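Local coordinates for putative type VI secretion protein (Escherichia coli, PDB 6SKI), which acts as a phospholipase effector of the type VI secretion system, a toxin of the alpha/beta-hydrolase clan that is loaded onto the VgrG spike, at residues T53-M58 / L151-G156; K59-S64 / I253-D258; Y127-G132 / V158-E163; M144-S149 / I509-F514. All coordinates share one frame; numbering follows the deposited sequence.

Contact 1: residues T53-M58 / L151-G156; sequences TASRLM and LDIFEG
I153 carries this buried contact, pointing from helix 144-154 at the short helix 53-58 and meeting three of its residues with different branches. Its CG2, anti to the backbone N (chi1 of CG1 -55°), reaches between S55 and M58: it lies 3.2 Å from S55 OG and 3.6 Å from M58 SD. The other branch runs past A54, whose CB sits 3.5 Å from I153 CG1. M58 approaches from one turn further along, its chain crossing I153 obliquely and bending at chi3 (88°), so that the sulfur stays against the isoleucine while the methyl turns to F154. There M58 CE meets the ring at its edge, in plane, 3.9 Å from F154 CD2; CG of F154 is anti to the backbone N. No hydrogen bond joins the two segments. The hydroxyl at the interface, S55 OG, takes its bond elsewhere, from R198 NH2, so the isoleucine methyl packs beside a satisfied hydroxyl. M58 also packs on I150, one turn before F154 in helix 144-154, which L57 touches as well, while F154 rests on I253 and P265 of neighbouring loops and R198 comes in from helix 198-211.

Contact 2: residues K59-S64 / I253-D258; sequences KFNECS and ISNFFD
N61 uses both ends of its amide to hold the type I beta turn I253-F256. Its CG is anti to the backbone N, which carries the amide across to the turn. N61 OD1 accepts from the backbone N of N255 at 2.9 Å; the donor lies in the carbonyl plane, and the N-H...O angle is 153°. On the other side of the same amide, N61 ND2 donates to S254 OG at 3.1 Å, with the hydroxyl close to the amide plane. The turn closes itself through F256 N and I253 O, so the bond from N61 pins a backbone N-H inside it. A third, weak bond runs alongside: N255 ND2 gives to E62 OE2 at 2.8 Å but at a poor angle, the carboxylate and amide planes twisted 51° apart. E62 reaches there by bending at chi2, and its stronger partner is R67, which forms a salt bridge with OE1; the carboxylate is thus shared between a charge and an amide. N61 CB also meets the F256 ring at its edge, 3.8 Å from F256 CE2. N255 and F257 pair through their backbones with I509, F60 packs on strands 500-502 and 521-523, and I253 and F256 lean on I150 of helix 144-154.

Contact 3: residues Y127-G132 / V158-E163; sequences YISGIG and VTKTDE
K160 lays its aliphatic chain along I128 and the loop after it, sliding past the isoleucine in the opposite direction, with K160 CD 3.6 Å from I128 CG2. CG is anti to the carbonyl carbon and the chain bends at chi2 (-80°) before running extended to the ammonium; K160 CG, near the bend, lies 4.0 Å from I131 CG1. The tip arrives among backbone oxygens. K160 NZ makes weak hydrogen bonds to S129 O at 3.2 Å and G130 O at 3.3 Å, and S129 OG lies 3.0 Å from the same nitrogen. Strand 121-128, which ends here, pairs in parallel with strand 22-43 of the central sheet, and helix 156-178 packs against this end, an alpha-on-beta layering in keeping with the alpha/beta-hydrolase clan. One turn on from K160, E163 extends fully beyond CG toward the same place. Within the helix, E163 OE2 forms a salt bridge with K160 NZ, weak as a hydrogen bond at 3.4 Å, while E163 OE1 comes within 3.6 Å of I128 CG2. The I128 methyl therefore lies against both the lysine methylenes and the glutamate. Carbonyls and a carboxylate gathered round NZ would be expected to favour its charged form. R167 of the same helix bonds to Y127 O and forms a weak, long ion pair with E163 OE1, and I131 also touches R198 of helix 198-211.

Contact 4: residues M144-S149 / I509-F514; sequences MGLGTS and IFIHRF
M144 of helix 144-154 folds over the chain at R513. The first torsion lies off a staggered position (chi1 -25°), and further bends at chi2 (-109°) and chi3 curl the thioether toward the other segment. Beyond CB, M144 CG lies 3.7 Å from R513 O, the carbonyl oxygen. M144 SD passes R513 O in turn, at 3.5 Å. The methyl completes the curl: M144 CE sits 3.4 Å from R513 O and 3.5 Å from R513 NH1, where it lies at the edge of the guanidinium, near its plane. The two side chains cross at about a right angle, the arginine bent at chi3, and CE also reaches the ring of F514, loosely. A second, more buried patch lies further along the helix. I511 points at it from the end of strand 509-511: I511 CG2 meets L146 CD2 at 3.5 Å, and I511 CD1 lies 3.6 Å from G147 CA, touching the helix backbone. L146 also packs on T53 and L57 of helix 53-58, and I511 on L500 of the partner strand 500-502. The backbone N of I511 is bonded to D258 OD1, and R513 NE forms a weak, long ion pair with D258 OD2. No hydrogen bond or salt bridge crosses between the segments, so helix and strand end are joined here by van der Waals contact, apolar at I511 and mixed with polar atoms at R513.

Overall arrangement
Contacts 1, 2 and 4 form one cluster, their centres 11 to 12 Å apart, whereas contact 3 lies 13 Å from contact 1 and 22 to 23 Å from the other two. Helix 144-154 serves contacts 1 and 4, and helix 156-178 of contact 3 follows it directly. In chain order come 53-58, 59-64, 127-132, 144-149, 151-156, 158-163, 253-258 and 509-514, so contact 3 is nested within the loop closed by contact 2. Contacts 2 and 4 are linked by probable backbone hydrogen bonds of I509 with N255 and F257. Residues distant in sequence are thereby gathered round helices 53-58 and 144-154, while contact 3 lies at the end of strand 121-128 of the main sheet.

Contact 1: residues T53-M58 / L151-G156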
loop_
_atom_site.group_PDB
_atom_site.type_symbol
_atom_site.label_atom_id
_atom_site.label_comp_id
_atom_site.label_asym_id
_atom_site.label_seq_id
_atom_site.Cartn_x
_atom_site.Cartn_y
_atom_site.Cartn_z
ATOM N N THR A 53 15.654 -3.042 -4.828
ATOM C CA THR A 53 16.760 -2.092 -4.856
ATOM C C THR A 53 16.298 -0.715 -5.314
ATOM O O THR A 53 16.775 0.306 -4.810
ATOM C CB THR A 53 17.873 -2.618 -5.763
ATOM O OG1 THR A 53 18.435 -3.802 -5.188
ATOM C CG2 THR A 53 18.974 -1.587 -5.922
ATOM N N ALA A 54 15.357 -0.667 -6.259
ATOM C CA ALA A 54 14.949 0.609 -6.834
ATOM C C ALA A 54 14.282 1.509 -5.799
ATOM O O ALA A 54 14.534 2.717 -5.769
ATOM C CB ALA A 54 14.024 0.368 -8.023
ATOM N N SER A 55 13.431 0.943 -4.942
ATOM C CA SER A 55 12.782 1.735 -3.899
ATOM C C SER A 55 13.798 2.247 -2.883
ATOM O O SER A 55 13.781 3.425 -2.492
ATOM C CB SER A 55 11.718 0.888 -3.204
ATOM O OG SER A 55 10.456 1.023 -3.826
ATOM N N ARG A 56 14.690 1.363 -2.440
ATOM C CA ARG A 56 15.717 1.749 -1.482
ATOM C C ARG A 56 16.606 2.846 -2.048
ATOM O O ARG A 56 17.043 3.740 -1.316
ATOM C CB ARG A 56 16.541 0.524 -1.099
ATOM C CG ARG A 56 15.749 -0.528 -0.346
ATOM C CD ARG A 56 16.662 -1.547 0.302
ATOM N NE ARG A 56 17.965 -1.595 -0.349
ATOM C CZ ARG A 56 18.344 -2.558 -1.182
ATOM N NH1 ARG A 56 17.516 -3.552 -1.469
ATOM N NH2 ARG A 56 19.549 -2.527 -1.732
ATOM N N LEU A 57 16.878 2.800 -3.353
ATOM C CA LEU A 57 17.680 3.847 -3.974
ATOM C C LEU A 57 16.886 5.130 -4.153
ATOM O O LEU A 57 17.455 6.221 -4.062
ATOM C CB LEU A 57 18.225 3.373 -5.318
ATOM C CG LEU A 57 19.225 2.225 -5.249
ATOM C CD1 LEU A 57 19.749 1.900 -6.627
ATOM C CD2 LEU A 57 20.353 2.572 -4.305
ATOM N N MET A 58 15.581 5.025 -4.411
ATOM C CA MET A 58 14.733 6.209 -4.416
ATOM C C MET A 58 14.794 6.925 -3.082
ATOM O O MET A 58 14.694 8.154 -3.026
ATOM C CB MET A 58 13.289 5.823 -4.730
ATOM C CG MET A 58 12.785 6.285 -6.074
ATOM S SD MET A 58 11.013 6.034 -6.242
ATOM C CE MET A 58 10.382 7.564 -5.566
ATOM N N LEU A 151 12.566 4.736 -12.103
ATOM C CA LEU A 151 11.460 5.458 -12.719
ATOM C C LEU A 151 10.163 4.665 -12.649
ATOM O O LEU A 151 9.082 5.256 -12.571
ATOM C CB LEU A 151 11.792 5.783 -14.174
ATOM C CG LEU A 151 12.327 7.187 -14.431
ATOM C CD1 LEU A 151 12.698 7.348 -15.890
ATOM C CD2 LEU A 151 11.307 8.223 -14.010
ATOM N N ASP A 152 10.258 3.337 -12.687
ATOM C CA ASP A 152 9.082 2.494 -12.530
ATOM C C ASP A 152 8.511 2.616 -11.127
ATOM O O ASP A 152 7.291 2.665 -10.947
ATOM C CB ASP A 152 9.444 1.043 -12.837
ATOM C CG ASP A 152 9.406 0.734 -14.317
ATOM O OD1 ASP A 152 9.729 -0.411 -14.696
ATOM O OD2 ASP A 152 9.061 1.637 -15.106
ATOM N N ILE A 153 9.383 2.654 -10.119
ATOM C CA ILE A 153 8.918 2.867 -8.752
ATOM C C ILE A 153 8.366 4.277 -8.584
ATOM O O ILE A 153 7.386 4.491 -7.863
ATOM C CB ILE A 153 10.045 2.580 -7.747
ATOM C CG1 ILE A 153 10.599 1.177 -7.968
ATOM C CG2 ILE A 153 9.543 2.737 -6.328
ATOM C CD1 ILE A 153 9.671 0.086 -7.522
ATOM N N PHE A 154 8.987 5.260 -9.237
ATOM C CA PHE A 154 8.508 6.634 -9.133
ATOM C C PHE A 154 7.097 6.770 -9.688
ATOM O O PHE A 154 6.271 7.509 -9.140
ATOM C CB PHE A 154 9.468 7.571 -9.861
ATOM C CG PHE A 154 9.090 9.016 -9.773
ATOM C CD1 PHE A 154 8.779 9.732 -10.915
ATOM C CD2 PHE A 154 9.050 9.663 -8.552
ATOM C CE1 PHE A 154 8.437 11.061 -10.840
ATOM C CE2 PHE A 154 8.706 10.993 -8.471
ATOM C CZ PHE A 154 8.398 11.693 -9.617
ATOM N N GLU A 155 6.803 6.062 -10.774
ATOM C CA GLU A 155 5.487 6.065 -11.393
ATOM C C GLU A 155 4.639 4.885 -10.942
ATOM O O GLU A 155 3.695 4.508 -11.640
ATOM C CB GLU A 155 5.632 6.059 -12.912
ATOM C CG GLU A 155 5.808 7.438 -13.510
ATOM C CD GLU A 155 6.552 7.405 -14.827
ATOM O OE1 GLU A 155 7.097 6.338 -15.176
ATOM O OE2 GLU A 155 6.593 8.448 -15.513
ATOM N N GLY A 156 4.962 4.298 -9.791
ATOM C CA GLY A 156 4.378 3.024 -9.413
ATOM C C GLY A 156 2.891 3.069 -9.139
ATOM O O GLY A 156 2.209 2.055 -9.270
#

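Contact 2: residues K59-S64 / I253-D258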
loop_
_atom_site.group_PDB
_atom_site.type_symbol
_atom_site.label_atom_id
_atom_site.label_comp_id
_atom_site.label_asym_id
_atom_site.label_seq_id
_atom_site.Cartn_x
_atom_site.Cartn_y
_atom_site.Cartn_z
ATOM N N LYS A 59 14.958 6.167 -1.999
ATOM C CA LYS A 59 15.061 6.788 -0.681
ATOM C C LYS A 59 16.318 7.649 -0.544
ATOM O O LYS A 59 16.387 8.492 0.357
ATOM C CB LYS A 59 15.004 5.717 0.407
ATOM C CG LYS A 59 13.600 5.511 0.951
ATOM C CD LYS A 59 13.545 4.452 2.029
ATOM C CE LYS A 59 13.752 3.070 1.448
ATOM N NZ LYS A 59 13.954 2.057 2.516
ATOM N N PHE A 60 17.321 7.455 -1.410
ATOM C CA PHE A 60 18.508 8.309 -1.376
ATOM C C PHE A 60 18.169 9.769 -1.624
ATOM O O PHE A 60 18.866 10.658 -1.125
ATOM C CB PHE A 60 19.533 7.866 -2.419
ATOM C CG PHE A 60 20.513 6.847 -1.927
ATOM C CD1 PHE A 60 21.815 7.212 -1.636
ATOM C CD2 PHE A 60 20.149 5.523 -1.791
ATOM C CE1 PHE A 60 22.726 6.283 -1.200
ATOM C CE2 PHE A 60 21.059 4.588 -1.356
ATOM C CZ PHE A 60 22.349 4.969 -1.061
ATOM N N ASN A 61 17.136 10.036 -2.416
ATOM C CA ASN A 61 16.759 11.405 -2.737
ATOM C C ASN A 61 16.435 12.183 -1.468
ATOM O O ASN A 61 15.554 11.794 -0.696
ATOM C CB ASN A 61 15.559 11.395 -3.682
ATOM C CG ASN A 61 15.331 12.725 -4.357
ATOM O OD1 ASN A 61 16.088 13.120 -5.236
ATOM N ND2 ASN A 61 14.269 13.414 -3.969
ATOM N N GLU A 62 17.185 13.266 -1.244
ATOM C CA GLU A 62 16.987 14.195 -0.133
ATOM C C GLU A 62 17.402 13.605 1.210
ATOM O O GLU A 62 17.349 14.295 2.232
ATOM C CB GLU A 62 15.535 14.680 -0.061
ATOM C CG GLU A 62 15.013 15.283 -1.349
ATOM C CD GLU A 62 15.582 16.659 -1.621
ATOM O OE1 GLU A 62 16.047 17.311 -0.665
ATOM O OE2 GLU A 62 15.567 17.090 -2.791
ATOM N N CYS A 63 17.827 12.340 1.227
ATOM C CA CYS A 63 18.219 11.690 2.471
ATOM C C CYS A 63 19.590 11.035 2.400
ATOM O O CYS A 63 19.960 10.307 3.325
ATOM C CB CYS A 63 17.177 10.645 2.886
ATOM S SG CYS A 63 15.794 11.306 3.823
ATOM N N SER A 64 20.356 11.275 1.341
ATOM C CA SER A 64 21.698 10.724 1.269
ATOM C C SER A 64 22.607 11.419 2.274
ATOM O O SER A 64 22.323 12.518 2.754
ATOM C CB SER A 64 22.266 10.863 -0.142
ATOM O OG SER A 64 22.091 12.175 -0.638
ATOM N N ILE A 253 12.982 11.323 -7.260
ATOM C CA ILE A 253 13.924 11.282 -8.369
ATOM C C ILE A 253 14.435 12.660 -8.751
ATOM O O ILE A 253 15.129 12.788 -9.762
ATOM C CB ILE A 253 13.314 10.583 -9.600
ATOM C CG1 ILE A 253 12.126 11.382 -10.132
ATOM C CG2 ILE A 253 12.899 9.165 -9.260
ATOM C CD1 ILE A 253 11.985 11.326 -11.630
ATOM N N SER A 254 14.109 13.698 -7.977
ATOM C CA SER A 254 14.440 15.061 -8.382
ATOM C C SER A 254 15.946 15.280 -8.452
ATOM O O SER A 254 16.427 16.043 -9.296
ATOM C CB SER A 254 13.797 16.062 -7.424
ATOM O OG SER A 254 14.028 15.698 -6.076
ATOM N N ASN A 255 16.706 14.629 -7.576
ATOM C CA ASN A 255 18.147 14.820 -7.517
ATOM C C ASN A 255 18.924 13.739 -8.250
ATOM O O ASN A 255 20.157 13.758 -8.222
ATOM C CB ASN A 255 18.614 14.890 -6.061
ATOM C CG ASN A 255 17.967 16.021 -5.299
ATOM O OD1 ASN A 255 17.704 17.084 -5.853
ATOM N ND2 ASN A 255 17.705 15.798 -4.020
ATOM N N PHE A 256 18.245 12.806 -8.907
ATOM C CA PHE A 256 18.909 11.802 -9.727
ATOM C C PHE A 256 19.204 12.406 -11.091
ATOM O O PHE A 256 18.279 12.760 -11.828
ATOM C CB PHE A 256 18.042 10.555 -9.879
ATOM C CG PHE A 256 17.990 9.695 -8.657
ATOM C CD1 PHE A 256 18.588 8.451 -8.649
ATOM C CD2 PHE A 256 17.329 10.120 -7.522
ATOM C CE1 PHE A 256 18.539 7.656 -7.530
ATOM C CE2 PHE A 256 17.275 9.328 -6.402
ATOM C CZ PHE A 256 17.881 8.096 -6.408
ATOM N N PHE A 257 20.489 12.509 -11.431
ATOM C CA PHE A 257 20.877 13.136 -12.690
ATOM C C PHE A 257 20.305 12.389 -13.887
ATOM O O PHE A 257 19.923 13.004 -14.889
ATOM C CB PHE A 257 22.399 13.205 -12.784
ATOM C CG PHE A 257 22.902 13.686 -14.110
ATOM C CD1 PHE A 257 22.854 15.026 -14.439
ATOM C CD2 PHE A 257 23.426 12.796 -15.029
ATOM C CE1 PHE A 257 23.313 15.468 -15.656
ATOM C CE2 PHE A 257 23.885 13.234 -16.247
ATOM C CZ PHE A 257 23.831 14.571 -16.561
ATOM N N ASP A 258 20.239 11.062 -13.801
ATOM C CA ASP A 258 19.890 10.259 -14.968
ATOM C C ASP A 258 18.424 10.420 -15.353
ATOM O O ASP A 258 18.090 10.416 -16.543
ATOM C CB ASP A 258 20.210 8.792 -14.695
ATOM C CG ASP A 258 21.649 8.580 -14.281
ATOM O OD1 ASP A 258 21.940 8.703 -13.072
ATOM O OD2 ASP A 258 22.488 8.284 -15.156
#

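Contact 3: residues Y127-G132 / V158-E163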
loop_
_atom_site.group_PDB
_atom_site.type_symbol
_atom_site.label_atom_id
_atom_site.label_comp_id
_atom_site.label_asym_id
_atom_site.label_seq_id
_atom_site.Cartn_x
_atom_site.Cartn_y
_atom_site.Cartn_z
ATOM N N TYR A 127 -6.125 -8.728 -4.967
ATOM C CA TYR A 127 -4.948 -8.328 -4.208
ATOM C C TYR A 127 -3.878 -7.829 -5.164
ATOM O O TYR A 127 -3.454 -8.559 -6.065
ATOM C CB TYR A 127 -4.416 -9.487 -3.367
ATOM C CG TYR A 127 -3.209 -9.121 -2.540
ATOM C CD1 TYR A 127 -3.351 -8.513 -1.303
ATOM C CD2 TYR A 127 -1.928 -9.388 -2.995
ATOM C CE1 TYR A 127 -2.252 -8.177 -0.546
ATOM C CE2 TYR A 127 -0.825 -9.054 -2.246
ATOM C CZ TYR A 127 -0.991 -8.451 -1.024
ATOM O OH TYR A 127 0.112 -8.120 -0.275
ATOM N N ILE A 128 -3.444 -6.590 -4.963
ATOM C CA ILE A 128 -2.341 -6.000 -5.709
ATOM C C ILE A 128 -1.192 -5.764 -4.742
ATOM O O ILE A 128 -1.393 -5.238 -3.643
ATOM C CB ILE A 128 -2.766 -4.691 -6.401
ATOM C CG1 ILE A 128 -3.962 -4.937 -7.321
ATOM C CG2 ILE A 128 -1.623 -4.114 -7.199
ATOM C CD1 ILE A 128 -5.286 -4.537 -6.721
ATOM N N SER A 129 0.012 -6.153 -5.150
ATOM C CA SER A 129 1.168 -6.064 -4.275
ATOM C C SER A 129 1.681 -4.626 -4.216
ATOM O O SER A 129 1.148 -3.718 -4.857
ATOM C CB SER A 129 2.261 -7.021 -4.741
ATOM O OG SER A 129 2.629 -6.758 -6.082
ATOM N N GLY A 130 2.724 -4.415 -3.423
ATOM C CA GLY A 130 3.279 -3.090 -3.276
ATOM C C GLY A 130 4.229 -2.719 -4.394
ATOM O O GLY A 130 4.712 -3.562 -5.147
ATOM N N ILE A 131 4.497 -1.417 -4.491
ATOM C CA ILE A 131 5.352 -0.906 -5.557
ATOM C C ILE A 131 6.769 -1.444 -5.416
ATOM O O ILE A 131 7.376 -1.898 -6.393
ATOM C CB ILE A 131 5.324 0.632 -5.569
ATOM C CG1 ILE A 131 3.880 1.131 -5.559
ATOM C CG2 ILE A 131 6.069 1.166 -6.773
ATOM C CD1 ILE A 131 3.754 2.632 -5.568
ATOM N N GLY A 132 7.315 -1.416 -4.206
ATOM C CA GLY A 132 8.642 -1.953 -3.989
ATOM C C GLY A 132 8.581 -3.306 -3.319
ATOM O O GLY A 132 8.303 -3.401 -2.120
ATOM N N VAL A 158 0.300 4.696 -10.653
ATOM C CA VAL A 158 -0.540 4.513 -11.832
ATOM C C VAL A 158 -0.348 3.118 -12.416
ATOM O O VAL A 158 -1.307 2.477 -12.867
ATOM C CB VAL A 158 -0.239 5.614 -12.862
ATOM C CG1 VAL A 158 -1.253 5.581 -13.990
ATOM C CG2 VAL A 158 -0.229 6.970 -12.186
ATOM N N THR A 159 0.889 2.625 -12.413
ATOM C CA THR A 159 1.148 1.273 -12.891
ATOM C C THR A 159 0.431 0.242 -12.033
ATOM O O THR A 159 -0.046 -0.777 -12.548
ATOM C CB THR A 159 2.656 1.016 -12.906
ATOM O OG1 THR A 159 3.254 1.777 -13.961
ATOM C CG2 THR A 159 2.961 -0.456 -13.126
ATOM N N LYS A 160 0.309 0.503 -10.733
ATOM C CA LYS A 160 -0.403 -0.419 -9.861
ATOM C C LYS A 160 -1.902 -0.349 -10.099
ATOM O O LYS A 160 -2.593 -1.362 -9.992
ATOM C CB LYS A 160 -0.064 -0.134 -8.401
ATOM C CG LYS A 160 1.310 -0.633 -8.008
ATOM C CD LYS A 160 1.302 -2.117 -7.730
ATOM C CE LYS A 160 2.697 -2.694 -7.805
ATOM N NZ LYS A 160 2.685 -4.169 -7.652
ATOM N N THR A 161 -2.427 0.830 -10.431
ATOM C CA THR A 161 -3.836 0.882 -10.820
ATOM C C THR A 161 -4.087 0.131 -12.127
ATOM O O THR A 161 -5.139 -0.500 -12.292
ATOM C CB THR A 161 -4.314 2.328 -10.922
ATOM O OG1 THR A 161 -3.647 2.983 -12.005
ATOM C CG2 THR A 161 -4.038 3.059 -9.627
ATOM N N ASP A 162 -3.118 0.138 -13.041
ATOM C CA ASP A 162 -3.259 -0.647 -14.267
ATOM C C ASP A 162 -3.219 -2.145 -13.977
ATOM O O ASP A 162 -4.037 -2.922 -14.502
ATOM C CB ASP A 162 -2.150 -0.274 -15.248
ATOM C CG ASP A 162 -2.349 1.096 -15.859
ATOM O OD1 ASP A 162 -2.976 1.953 -15.205
ATOM O OD2 ASP A 162 -1.872 1.319 -16.991
ATOM N N GLU A 163 -2.275 -2.563 -13.132
ATOM C CA GLU A 163 -2.251 -3.944 -12.670
ATOM C C GLU A 163 -3.551 -4.301 -11.968
ATOM O O GLU A 163 -4.020 -5.438 -12.065
ATOM C CB GLU A 163 -1.056 -4.160 -11.739
ATOM C CG GLU A 163 -1.199 -5.341 -10.796
ATOM C CD GLU A 163 0.101 -5.705 -10.110
ATOM O OE1 GLU A 163 0.069 -6.534 -9.175
ATOM O OE2 GLU A 163 1.154 -5.162 -10.503
#

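Contact 4: residues M144-S149 / I509-F514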
loop_
_atom_site.group_PDB
_atom_site.type_symbol
_atom_site.label_atom_id
_atom_site.label_comp_id
_atom_site.label_asym_id
_atom_site.label_seq_id
_atom_site.Cartn_x
_atom_site.Cartn_y
_atom_site.Cartn_z
ATOM N N MET A 144 21.936 -0.333 -16.218
ATOM C CA MET A 144 21.131 0.200 -17.310
ATOM C C MET A 144 19.652 0.180 -16.950
ATOM O O MET A 144 18.950 1.190 -17.089
ATOM C CB MET A 144 21.387 -0.608 -18.583
ATOM C CG MET A 144 22.744 -1.300 -18.625
ATOM S SD MET A 144 23.927 -0.596 -19.793
ATOM C CE MET A 144 23.552 1.151 -19.699
ATOM N N GLY A 145 19.161 -0.970 -16.489
ATOM C CA GLY A 145 17.778 -1.057 -16.058
ATOM C C GLY A 145 17.507 -0.275 -14.788
ATOM O O GLY A 145 16.363 0.079 -14.500
ATOM N N LEU A 146 18.554 -0.015 -14.001
ATOM C CA LEU A 146 18.364 0.543 -12.667
ATOM C C LEU A 146 17.682 1.903 -12.710
ATOM O O LEU A 146 16.805 2.188 -11.889
ATOM C CB LEU A 146 19.704 0.635 -11.943
ATOM C CG LEU A 146 19.619 1.058 -10.480
ATOM C CD1 LEU A 146 18.774 0.075 -9.695
ATOM C CD2 LEU A 146 21.008 1.138 -9.904
ATOM N N GLY A 147 18.072 2.764 -13.650
ATOM C CA GLY A 147 17.353 4.015 -13.819
ATOM C C GLY A 147 15.910 3.794 -14.227
ATOM O O GLY A 147 14.998 4.449 -13.715
ATOM N N THR A 148 15.684 2.854 -15.146
ATOM C CA THR A 148 14.323 2.502 -15.529
ATOM C C THR A 148 13.561 1.904 -14.353
ATOM O O THR A 148 12.363 2.147 -14.195
ATOM C CB THR A 148 14.347 1.535 -16.712
ATOM O OG1 THR A 148 15.056 2.135 -17.801
ATOM C CG2 THR A 148 12.936 1.205 -17.168
ATOM N N SER A 149 14.244 1.132 -13.504
ATOM C CA SER A 149 13.590 0.568 -12.327
ATOM C C SER A 149 13.185 1.650 -11.336
ATOM O O SER A 149 12.085 1.603 -10.768
ATOM C CB SER A 149 14.519 -0.441 -11.656
ATOM O OG SER A 149 14.360 -1.731 -12.211
ATOM N N ILE A 509 22.622 12.634 -7.494
ATOM C CA ILE A 509 22.835 11.195 -7.528
ATOM C C ILE A 509 23.104 10.780 -8.967
ATOM O O ILE A 509 22.421 11.224 -9.894
ATOM C CB ILE A 509 21.635 10.423 -6.948
ATOM C CG1 ILE A 509 21.329 10.902 -5.529
ATOM C CG2 ILE A 509 21.914 8.937 -6.949
ATOM C CD1 ILE A 509 20.046 11.669 -5.414
ATOM N N PHE A 510 24.103 9.920 -9.142
ATOM C CA PHE A 510 24.528 9.435 -10.446
ATOM C C PHE A 510 24.496 7.918 -10.382
ATOM O O PHE A 510 25.256 7.310 -9.622
ATOM C CB PHE A 510 25.928 9.942 -10.789
ATOM C CG PHE A 510 25.990 11.418 -11.037
ATOM C CD1 PHE A 510 26.226 12.297 -9.998
ATOM C CD2 PHE A 510 25.822 11.927 -12.308
ATOM C CE1 PHE A 510 26.280 13.651 -10.221
ATOM C CE2 PHE A 510 25.881 13.281 -12.535
ATOM C CZ PHE A 510 26.107 14.144 -11.491
ATOM N N ILE A 511 23.605 7.310 -11.159
ATOM C CA ILE A 511 23.493 5.861 -11.161
ATOM C C ILE A 511 24.682 5.261 -11.892
ATOM O O ILE A 511 25.084 5.735 -12.963
ATOM C CB ILE A 511 22.164 5.431 -11.801
ATOM C CG1 ILE A 511 20.990 6.054 -11.046
ATOM C CG2 ILE A 511 22.046 3.926 -11.830
ATOM C CD1 ILE A 511 19.648 5.725 -11.634
ATOM N N HIS A 512 25.263 4.219 -11.308
ATOM C CA HIS A 512 26.343 3.491 -11.961
ATOM C C HIS A 512 25.733 2.620 -13.048
ATOM O O HIS A 512 25.223 1.531 -12.771
ATOM C CB HIS A 512 27.121 2.663 -10.947
ATOM C CG HIS A 512 28.085 3.467 -10.135
ATOM N ND1 HIS A 512 28.589 3.033 -8.930
ATOM C CD2 HIS A 512 28.633 4.684 -10.358
ATOM C CE1 HIS A 512 29.412 3.946 -8.449
ATOM N NE2 HIS A 512 29.455 4.958 -9.295
ATOM N N ARG A 513 25.793 3.100 -14.286
ATOM C CA ARG A 513 25.098 2.475 -15.399
ATOM C C ARG A 513 25.864 1.310 -16.001
ATOM O O ARG A 513 25.319 0.606 -16.856
ATOM C CB ARG A 513 24.813 3.521 -16.478
ATOM C CG ARG A 513 23.845 4.599 -16.024
ATOM C CD ARG A 513 23.358 5.499 -17.156
ATOM N NE ARG A 513 24.442 6.145 -17.894
ATOM C CZ ARG A 513 24.970 5.676 -19.019
ATOM N NH1 ARG A 513 24.508 4.554 -19.555
ATOM N NH2 ARG A 513 25.954 6.334 -19.616
ATOM N N PHE A 514 27.107 1.087 -15.577
ATOM C CA PHE A 514 27.931 0.009 -16.106
ATOM C C PHE A 514 28.307 -1.006 -15.036
ATOM O O PHE A 514 29.196 -1.834 -15.267
ATOM C CB PHE A 514 29.190 0.587 -16.757
ATOM C CG PHE A 514 28.904 1.680 -17.737
ATOM C CD1 PHE A 514 29.474 2.930 -17.583
ATOM C CD2 PHE A 514 28.050 1.465 -18.802
ATOM C CE1 PHE A 514 29.204 3.942 -18.477
ATOM C CE2 PHE A 514 27.777 2.472 -19.699
ATOM C CZ PHE A 514 28.356 3.713 -19.536
#